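Local atomic coordinates of tumor necrosis factor ligand superfamily member 9 (Mus musculus, PDB entry 6MKB), a protein that binds the receptor TNFRSF9 (4-1BB) as a cytokine of the tumor necrosis factor family and induces proliferation of activated T-cells. Residues N74-L87 against L99-N112. Sequence-based numbering, arbitrary orientation.
Sequences NTGHKVQGWVSLVL and LALTVELFPCSMEN. With NAG (2-acetamido-2-deoxy-beta-D-glucopyranose), chain F; SO4 (sulfate ion), chain N; SO4 (sulfate ion), chain L.
Gly-81 and Leu-105 open an antiparallel pairing that runs on through Val-83 with Val-103 and Leu-85 with Leu-101, each a hydrogen-bonded pair with reciprocal N-H to C=O bonds, and ends in the single bond from Leu-87 N to Leu-99 O. The N-to-C directions of strands 82-87 and 100-105 differ by 175°, almost exactly antiparallel. Gly-81 marks a corner in the chain, and its backbone angles suit glycine.

Between these pairs, Thr-102 OG1 donates to Ser-84 OG at 2.7 Å, the two hydroxyls meeting across a non-hydrogen-bonded pair. With OG1 anti to the carbonyl carbon (chi1 -50°), Thr-102 turns its hydroxyl to that serine. Trp-82, on the same face, reaches away from the other strand: its NE1 gives a bond to O7 of the N-acetylglucosamine, 2.8 Å away at the indole edge. On the other face Val-83, Leu-85, Leu-101 and Val-103 turn inward, against residues of strands 58-70 and 115-125.

Just before the corner at Gly-81, Gln-80 can be followed from CB to its tip. Its CB lies 3.2 Å from Leu-105 O and also meets Met-110 SD. CG then leaves between backbone N and carbonyl carbon (chi1 54°), and the extended chain carries the amide across Pro-107: Gln-80 CD lies 3.9 Å from Pro-107 CD, OE1 3.5 Å from Pro-107 CD, and NE2 3.7 Å from Pro-107 CG. Farther on, one water donates to both Gly-76 O and Glu-111 O, and a sulfate, probably from the crystallisation liquor, bridges His-77 NE2 and Asn-112 N.

Cys-108 forms a disulfide with Cys-108 of the second subunit, so the loop that follows this beta hairpin of the TNF homology domain's antiparallel sandwich covalently links the two subunits of the dimer.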
# COMPACT_ATOMS: atom_id res chain seq x y z
N ASN B 74 -13.64 -16.91 -15.71
CA ASN B 74 -13.77 -15.45 -15.73
C ASN B 74 -13.71 -14.90 -17.16
O ASN B 74 -12.68 -15.03 -17.81
CB ASN B 74 -12.68 -14.81 -14.87
CG ASN B 74 -12.94 -13.36 -14.51
OD1 ASN B 74 -13.56 -12.58 -15.24
ND2 ASN B 74 -12.46 -12.95 -13.35
N THR B 75 -14.78 -14.25 -17.64
CA THR B 75 -14.78 -13.66 -18.99
C THR B 75 -14.60 -12.10 -18.92
O THR B 75 -14.63 -11.42 -19.95
CB THR B 75 -16.00 -14.12 -19.80
OG1 THR B 75 -17.13 -14.28 -18.94
CG2 THR B 75 -15.75 -15.42 -20.46
N GLY B 76 -14.37 -11.60 -17.72
CA GLY B 76 -14.03 -10.21 -17.44
C GLY B 76 -15.09 -9.14 -17.36
O GLY B 76 -14.82 -8.09 -16.74
N HIS B 77 -16.27 -9.33 -18.01
CA HIS B 77 -17.21 -8.21 -18.10
C HIS B 77 -18.68 -8.48 -17.70
O HIS B 77 -19.53 -7.66 -18.00
CB HIS B 77 -17.16 -7.67 -19.52
CG HIS B 77 -15.76 -7.36 -19.97
ND1 HIS B 77 -15.11 -6.20 -19.58
CD2 HIS B 77 -14.93 -8.07 -20.76
CE1 HIS B 77 -13.92 -6.24 -20.14
NE2 HIS B 77 -13.77 -7.34 -20.88
N LYS B 78 -18.96 -9.54 -16.95
CA LYS B 78 -20.31 -9.88 -16.48
C LYS B 78 -20.40 -9.82 -14.94
O LYS B 78 -21.35 -9.25 -14.40
CB LYS B 78 -20.74 -11.28 -16.97
CG LYS B 78 -21.27 -11.28 -18.39
CD LYS B 78 -21.40 -12.69 -18.94
CE LYS B 78 -21.93 -12.66 -20.35
NZ LYS B 78 -22.40 -13.99 -20.81
N VAL B 79 -19.44 -10.46 -14.26
CA VAL B 79 -19.40 -10.54 -12.80
C VAL B 79 -18.97 -9.19 -12.21
O VAL B 79 -17.85 -8.74 -12.43
CB VAL B 79 -18.51 -11.70 -12.32
CG1 VAL B 79 -18.34 -11.67 -10.81
CG2 VAL B 79 -19.10 -13.03 -12.76
N GLN B 80 -19.85 -8.58 -11.43
CA GLN B 80 -19.57 -7.31 -10.79
C GLN B 80 -19.89 -7.39 -9.28
O GLN B 80 -20.37 -8.43 -8.79
CB GLN B 80 -20.33 -6.16 -11.50
CG GLN B 80 -21.82 -6.35 -11.63
CD GLN B 80 -22.43 -5.18 -12.36
OE1 GLN B 80 -22.43 -4.05 -11.88
NE2 GLN B 80 -22.99 -5.41 -13.52
N GLY B 81 -19.57 -6.32 -8.57
CA GLY B 81 -19.74 -6.22 -7.13
C GLY B 81 -18.50 -5.67 -6.47
O GLY B 81 -17.96 -4.64 -6.89
N TRP B 82 -18.01 -6.35 -5.42
CA TRP B 82 -16.84 -5.89 -4.67
C TRP B 82 -16.15 -7.02 -3.92
O TRP B 82 -16.77 -8.01 -3.57
CB TRP B 82 -17.23 -4.77 -3.68
CG TRP B 82 -18.35 -5.13 -2.75
CD1 TRP B 82 -19.68 -4.87 -2.93
CD2 TRP B 82 -18.24 -5.82 -1.50
NE1 TRP B 82 -20.41 -5.35 -1.86
CE2 TRP B 82 -19.55 -5.94 -0.96
CE3 TRP B 82 -17.16 -6.35 -0.77
CZ2 TRP B 82 -19.81 -6.59 0.25
CZ3 TRP B 82 -17.42 -6.97 0.45
CH2 TRP B 82 -18.73 -7.10 0.94
N VAL B 83 -14.85 -6.84 -3.68
CA VAL B 83 -14.02 -7.78 -2.91
C VAL B 83 -13.25 -6.95 -1.89
O VAL B 83 -12.68 -5.91 -2.22
CB VAL B 83 -13.10 -8.67 -3.77
CG1 VAL B 83 -12.39 -9.72 -2.90
CG2 VAL B 83 -13.88 -9.36 -4.89
N SER B 84 -13.23 -7.42 -0.64
CA SER B 84 -12.61 -6.76 0.49
C SER B 84 -11.68 -7.65 1.29
O SER B 84 -11.94 -8.84 1.44
CB SER B 84 -13.71 -6.29 1.43
OG SER B 84 -13.79 -4.89 1.48
N LEU B 85 -10.62 -7.03 1.85
CA LEU B 85 -9.70 -7.58 2.86
C LEU B 85 -9.98 -6.74 4.09
O LEU B 85 -9.76 -5.52 4.05
CB LEU B 85 -8.22 -7.53 2.46
CG LEU B 85 -7.69 -8.50 1.39
CD1 LEU B 85 -6.19 -8.44 1.37
CD2 LEU B 85 -8.17 -9.94 1.61
N VAL B 86 -10.58 -7.34 5.11
CA VAL B 86 -10.99 -6.62 6.32
C VAL B 86 -10.04 -6.96 7.46
O VAL B 86 -9.95 -8.12 7.84
CB VAL B 86 -12.48 -6.93 6.69
CG1 VAL B 86 -12.91 -6.15 7.93
CG2 VAL B 86 -13.43 -6.64 5.52
N LEU B 87 -9.34 -5.94 8.01
CA LEU B 87 -8.43 -6.11 9.14
C LEU B 87 -9.25 -6.24 10.40
O LEU B 87 -9.96 -5.32 10.73
CB LEU B 87 -7.42 -4.95 9.26
CG LEU B 87 -6.36 -5.08 10.40
CD1 LEU B 87 -5.39 -6.23 10.16
CD2 LEU B 87 -5.59 -3.81 10.58
N LEU B 99 -11.84 -0.71 8.73
CA LEU B 99 -10.39 -0.90 8.47
C LEU B 99 -10.33 -1.99 7.40
O LEU B 99 -10.37 -3.19 7.71
CB LEU B 99 -9.65 -1.32 9.77
CG LEU B 99 -8.62 -0.37 10.40
CD1 LEU B 99 -9.17 1.00 10.63
CD2 LEU B 99 -8.18 -0.90 11.73
N ALA B 100 -10.41 -1.58 6.11
CA ALA B 100 -10.50 -2.54 5.01
C ALA B 100 -9.96 -2.03 3.68
O ALA B 100 -10.02 -0.83 3.39
CB ALA B 100 -11.95 -2.98 4.82
N LEU B 101 -9.53 -2.97 2.84
CA LEU B 101 -9.05 -2.76 1.49
C LEU B 101 -10.15 -3.30 0.60
O LEU B 101 -10.39 -4.50 0.61
CB LEU B 101 -7.70 -3.50 1.29
CG LEU B 101 -7.11 -3.64 -0.14
CD1 LEU B 101 -7.07 -2.31 -0.88
CD2 LEU B 101 -5.71 -4.19 -0.10
N THR B 102 -10.86 -2.41 -0.11
CA THR B 102 -11.97 -2.82 -0.98
C THR B 102 -11.64 -2.54 -2.45
O THR B 102 -11.03 -1.53 -2.79
CB THR B 102 -13.27 -2.14 -0.54
OG1 THR B 102 -13.43 -2.33 0.86
CG2 THR B 102 -14.51 -2.68 -1.24
N VAL B 103 -12.01 -3.49 -3.31
CA VAL B 103 -11.90 -3.44 -4.78
C VAL B 103 -13.33 -3.51 -5.33
O VAL B 103 -14.04 -4.47 -5.09
CB VAL B 103 -11.01 -4.54 -5.35
CG1 VAL B 103 -10.99 -4.51 -6.87
CG2 VAL B 103 -9.60 -4.46 -4.77
N GLU B 104 -13.74 -2.47 -6.03
CA GLU B 104 -15.07 -2.40 -6.63
C GLU B 104 -14.98 -2.88 -8.07
O GLU B 104 -14.09 -2.45 -8.81
CB GLU B 104 -15.64 -0.98 -6.53
CG GLU B 104 -16.55 -0.80 -5.33
CD GLU B 104 -16.71 0.59 -4.77
OE1 GLU B 104 -16.91 1.54 -5.56
OE2 GLU B 104 -16.64 0.73 -3.53
N LEU B 105 -15.86 -3.81 -8.45
CA LEU B 105 -15.88 -4.33 -9.81
C LEU B 105 -17.12 -3.79 -10.53
O LEU B 105 -18.21 -4.12 -10.12
CB LEU B 105 -15.83 -5.87 -9.82
CG LEU B 105 -14.59 -6.55 -9.23
CD1 LEU B 105 -14.82 -8.04 -9.00
CD2 LEU B 105 -13.39 -6.38 -10.14
N PHE B 106 -16.93 -2.88 -11.52
CA PHE B 106 -17.99 -2.21 -12.32
C PHE B 106 -17.77 -2.44 -13.80
O PHE B 106 -16.62 -2.34 -14.23
CB PHE B 106 -18.02 -0.67 -12.13
CG PHE B 106 -18.14 -0.11 -10.75
CD1 PHE B 106 -19.37 -0.07 -10.11
CD2 PHE B 106 -17.05 0.51 -10.16
CE1 PHE B 106 -19.49 0.50 -8.83
CE2 PHE B 106 -17.18 1.10 -8.90
CZ PHE B 106 -18.39 1.06 -8.23
N PRO B 107 -18.83 -2.54 -14.64
CA PRO B 107 -18.62 -2.75 -16.09
C PRO B 107 -17.67 -1.76 -16.78
O PRO B 107 -16.94 -2.12 -17.70
CB PRO B 107 -20.03 -2.60 -16.65
CG PRO B 107 -20.87 -3.14 -15.57
CD PRO B 107 -20.26 -2.66 -14.30
N CYS B 108 -17.67 -0.53 -16.28
CA CYS B 108 -16.87 0.60 -16.70
C CYS B 108 -15.37 0.23 -16.78
O CYS B 108 -14.74 0.46 -17.81
CB CYS B 108 -17.08 1.75 -15.71
SG CYS B 108 -16.18 3.25 -16.13
N SER B 109 -14.82 -0.28 -15.68
CA SER B 109 -13.40 -0.53 -15.50
C SER B 109 -13.06 -2.01 -15.29
O SER B 109 -11.89 -2.35 -15.04
CB SER B 109 -12.93 0.28 -14.31
OG SER B 109 -13.78 0.02 -13.21
N MET B 110 -14.06 -2.90 -15.41
CA MET B 110 -13.85 -4.34 -15.23
C MET B 110 -13.01 -4.94 -16.36
O MET B 110 -13.25 -4.59 -17.51
CB MET B 110 -15.21 -5.04 -15.21
CG MET B 110 -15.71 -5.35 -13.83
SD MET B 110 -17.49 -5.65 -13.90
CE MET B 110 -17.52 -7.17 -14.67
N GLU B 111 -12.06 -5.85 -16.03
CA GLU B 111 -11.18 -6.57 -16.98
C GLU B 111 -10.92 -8.01 -16.54
O GLU B 111 -11.10 -8.35 -15.38
CB GLU B 111 -9.82 -5.86 -17.15
CG GLU B 111 -9.87 -4.47 -17.76
CD GLU B 111 -8.53 -3.80 -17.95
OE1 GLU B 111 -7.71 -3.82 -17.01
OE2 GLU B 111 -8.31 -3.23 -19.04
N ASN B 112 -10.50 -8.86 -17.47
CA ASN B 112 -10.13 -10.27 -17.23
C ASN B 112 -8.64 -10.28 -16.91
O ASN B 112 -7.84 -10.82 -17.66
CB ASN B 112 -10.45 -11.10 -18.48
CG ASN B 112 -10.42 -12.60 -18.33
OD1 ASN B 112 -10.91 -13.32 -19.20
ND2 ASN B 112 -9.82 -13.12 -17.25
C1 NAG F . -24.69 -9.07 0.42
C2 NAG F . -24.88 -7.66 -0.14
C3 NAG F . -26.35 -7.37 -0.46
C4 NAG F . -26.99 -8.48 -1.31
C5 NAG F . -26.75 -9.85 -0.68
C6 NAG F . -27.20 -10.99 -1.59
C7 NAG F . -23.41 -5.77 0.44
C8 NAG F . -22.92 -4.93 1.58
N2 NAG F . -24.32 -6.69 0.78
O3 NAG F . -26.47 -6.13 -1.16
O4 NAG F . -28.40 -8.20 -1.46
O5 NAG F . -25.36 -10.05 -0.39
O6 NAG F . -26.65 -12.22 -1.12
O7 NAG F . -23.00 -5.59 -0.70
S SO4 N . -10.55 -8.33 -21.29
O1 SO4 N . -9.75 -8.13 -20.06
O2 SO4 N . -11.70 -9.23 -21.02
O3 SO4 N . -9.71 -8.94 -22.35
O4 SO4 N . -11.06 -7.01 -21.74
S SO4 L . -20.70 1.60 -14.80
O1 SO4 L . -21.11 2.07 -13.46
O2 SO4 L . -19.72 0.51 -14.68
O3 SO4 L . -21.87 1.11 -15.56
O4 SO4 L . -20.11 2.74 -15.53
O HOH W 1 -13.69 -8.46 -14.25
O HOH W 2 -17.10 -4.67 -18.43